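Long-range contact in transcriptional regulator, HTH_3 family (Vibrio cholerae, PDB 1Y9Q), which probably binds DNA and regulates transcription, and carries a cupin domain that holds a zinc ion chelated by D-methionine: residues S120-G125 with F156-P161. Sequence-based numbering, arbitrary orientation.
Sequences SPHALG and FFSDQP. With ZN (zinc ion), chain B; MED (D-methionine), chain C.
H122 meets S158 with both its backbone N and its imidazole edge, an example of a loop residue presented to a metal. Its amide N gives a nearly straight hydrogen bond to S158 O (2.9 Å, 179° at the hydrogen). From CB outward, H122 CB lies 3.7 Å from S158 OG. Chi1 of -65° sets CG anti to the carbonyl carbon, 3.8 Å from the same S158 OG. H122 CD2 comes within 3.3 Å of S158 OG, which sits at the ring edge near its plane and is itself hydrogen-bonded to the backbone O of V126. On the other side of the ring tip H122 CE1 is 3.3 Å from the D-methionine O, and H122 NE2, beside that oxygen, binds the zinc ion at 2.1 Å. E128, H162 and Y164 complete the protein's share of this cupin metal site, and D-methionine chelates the same ion through N and O. In the facing turn after strand 153-157, D159 is the centre of an inverse gamma turn. D159 OD2 accepts a hydrogen bond from G125 N (3.1 Å) that arrives from above the carboxylate plane, with L124 CD1 also against this oxygen. At the other end P121 CB packs 3.5 Å from Q160 N, and P121 CG reaches P161 CD.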
# COMPACT_ATOMS: atom_id res chain seq x y z
N SER A 120 -1.64 -2.56 -4.98
CA SER A 120 -1.86 -1.24 -5.56
C SER A 120 -3.30 -1.28 -6.04
O SER A 120 -3.89 -2.35 -6.14
CB SER A 120 -0.94 -1.01 -6.76
OG SER A 120 0.43 -1.00 -6.40
N PRO A 121 -3.90 -0.12 -6.33
CA PRO A 121 -5.29 -0.15 -6.79
C PRO A 121 -5.42 -0.99 -8.05
O PRO A 121 -4.52 -0.99 -8.90
CB PRO A 121 -5.59 1.32 -7.07
CG PRO A 121 -4.69 2.04 -6.10
CD PRO A 121 -3.41 1.27 -6.23
N HIS A 122 -6.51 -1.74 -8.18
CA HIS A 122 -6.73 -2.49 -9.40
C HIS A 122 -7.43 -1.48 -10.30
O HIS A 122 -7.65 -0.34 -9.88
CB HIS A 122 -7.61 -3.72 -9.15
CG HIS A 122 -6.97 -4.74 -8.26
ND1 HIS A 122 -5.61 -4.99 -8.28
CD2 HIS A 122 -7.50 -5.59 -7.35
CE1 HIS A 122 -5.33 -5.94 -7.41
NE2 HIS A 122 -6.46 -6.33 -6.84
N ALA A 123 -7.78 -1.88 -11.52
CA ALA A 123 -8.43 -0.95 -12.46
C ALA A 123 -9.73 -0.39 -11.92
O ALA A 123 -10.40 -1.01 -11.08
CB ALA A 123 -8.67 -1.65 -13.80
N LEU A 124 -10.10 0.79 -12.41
CA LEU A 124 -11.32 1.48 -11.98
C LEU A 124 -12.54 0.57 -12.03
O LEU A 124 -12.79 -0.10 -13.02
CB LEU A 124 -11.57 2.71 -12.86
CG LEU A 124 -12.80 3.55 -12.56
CD1 LEU A 124 -12.66 4.23 -11.20
CD2 LEU A 124 -12.97 4.60 -13.65
N GLY A 125 -13.30 0.55 -10.94
CA GLY A 125 -14.50 -0.26 -10.90
C GLY A 125 -14.33 -1.73 -10.58
O GLY A 125 -15.32 -2.45 -10.47
N PHE A 156 -15.48 -5.32 -1.39
CA PHE A 156 -15.01 -3.95 -1.40
C PHE A 156 -14.56 -3.51 -2.78
O PHE A 156 -14.29 -4.34 -3.65
CB PHE A 156 -13.84 -3.80 -0.41
CG PHE A 156 -12.63 -4.61 -0.78
CD1 PHE A 156 -11.58 -4.05 -1.51
CD2 PHE A 156 -12.52 -5.95 -0.39
CE1 PHE A 156 -10.45 -4.80 -1.85
CE2 PHE A 156 -11.40 -6.70 -0.72
CZ PHE A 156 -10.36 -6.13 -1.45
N PHE A 157 -14.50 -2.20 -2.99
CA PHE A 157 -14.05 -1.66 -4.26
C PHE A 157 -12.53 -1.75 -4.18
O PHE A 157 -11.91 -1.15 -3.30
CB PHE A 157 -14.52 -0.21 -4.42
CG PHE A 157 -16.00 -0.09 -4.60
CD1 PHE A 157 -16.59 -0.41 -5.82
CD2 PHE A 157 -16.81 0.30 -3.54
CE1 PHE A 157 -17.97 -0.35 -5.98
CE2 PHE A 157 -18.20 0.36 -3.69
CZ PHE A 157 -18.78 0.03 -4.92
N SER A 158 -11.94 -2.51 -5.10
CA SER A 158 -10.50 -2.73 -5.10
C SER A 158 -9.67 -1.72 -5.88
O SER A 158 -8.44 -1.87 -5.97
CB SER A 158 -10.18 -4.14 -5.62
OG SER A 158 -10.51 -4.28 -6.99
N ASP A 159 -10.32 -0.72 -6.46
CA ASP A 159 -9.58 0.30 -7.20
C ASP A 159 -9.08 1.35 -6.21
O ASP A 159 -9.26 2.56 -6.38
CB ASP A 159 -10.47 0.94 -8.29
CG ASP A 159 -11.76 1.54 -7.75
OD1 ASP A 159 -12.09 1.31 -6.56
OD2 ASP A 159 -12.45 2.24 -8.52
N GLN A 160 -8.45 0.85 -5.15
CA GLN A 160 -7.89 1.67 -4.09
C GLN A 160 -6.83 0.83 -3.41
O GLN A 160 -6.81 -0.40 -3.57
CB GLN A 160 -8.95 2.04 -3.05
CG GLN A 160 -9.52 0.84 -2.29
CD GLN A 160 -10.45 1.25 -1.17
OE1 GLN A 160 -10.06 2.01 -0.28
NE2 GLN A 160 -11.68 0.75 -1.20
N PRO A 161 -5.92 1.46 -2.64
CA PRO A 161 -4.90 0.66 -1.97
C PRO A 161 -5.62 -0.33 -1.07
O PRO A 161 -6.55 0.04 -0.35
CB PRO A 161 -4.12 1.71 -1.16
CG PRO A 161 -4.23 2.93 -2.03
CD PRO A 161 -5.69 2.90 -2.43
ZN ZN B . -6.67 -7.34 -4.99
N MED C . -6.71 -9.36 -5.90
CA MED C . -5.36 -9.98 -5.79
C MED C . -4.35 -9.00 -5.19
O MED C . -4.65 -7.84 -4.86
CB MED C . -5.46 -11.27 -4.95
CG MED C . -4.23 -12.12 -4.69
SD MED C . -3.78 -12.82 -6.31
CE MED C . -5.14 -13.84 -6.68
OXT MED C . -3.18 -9.35 -5.04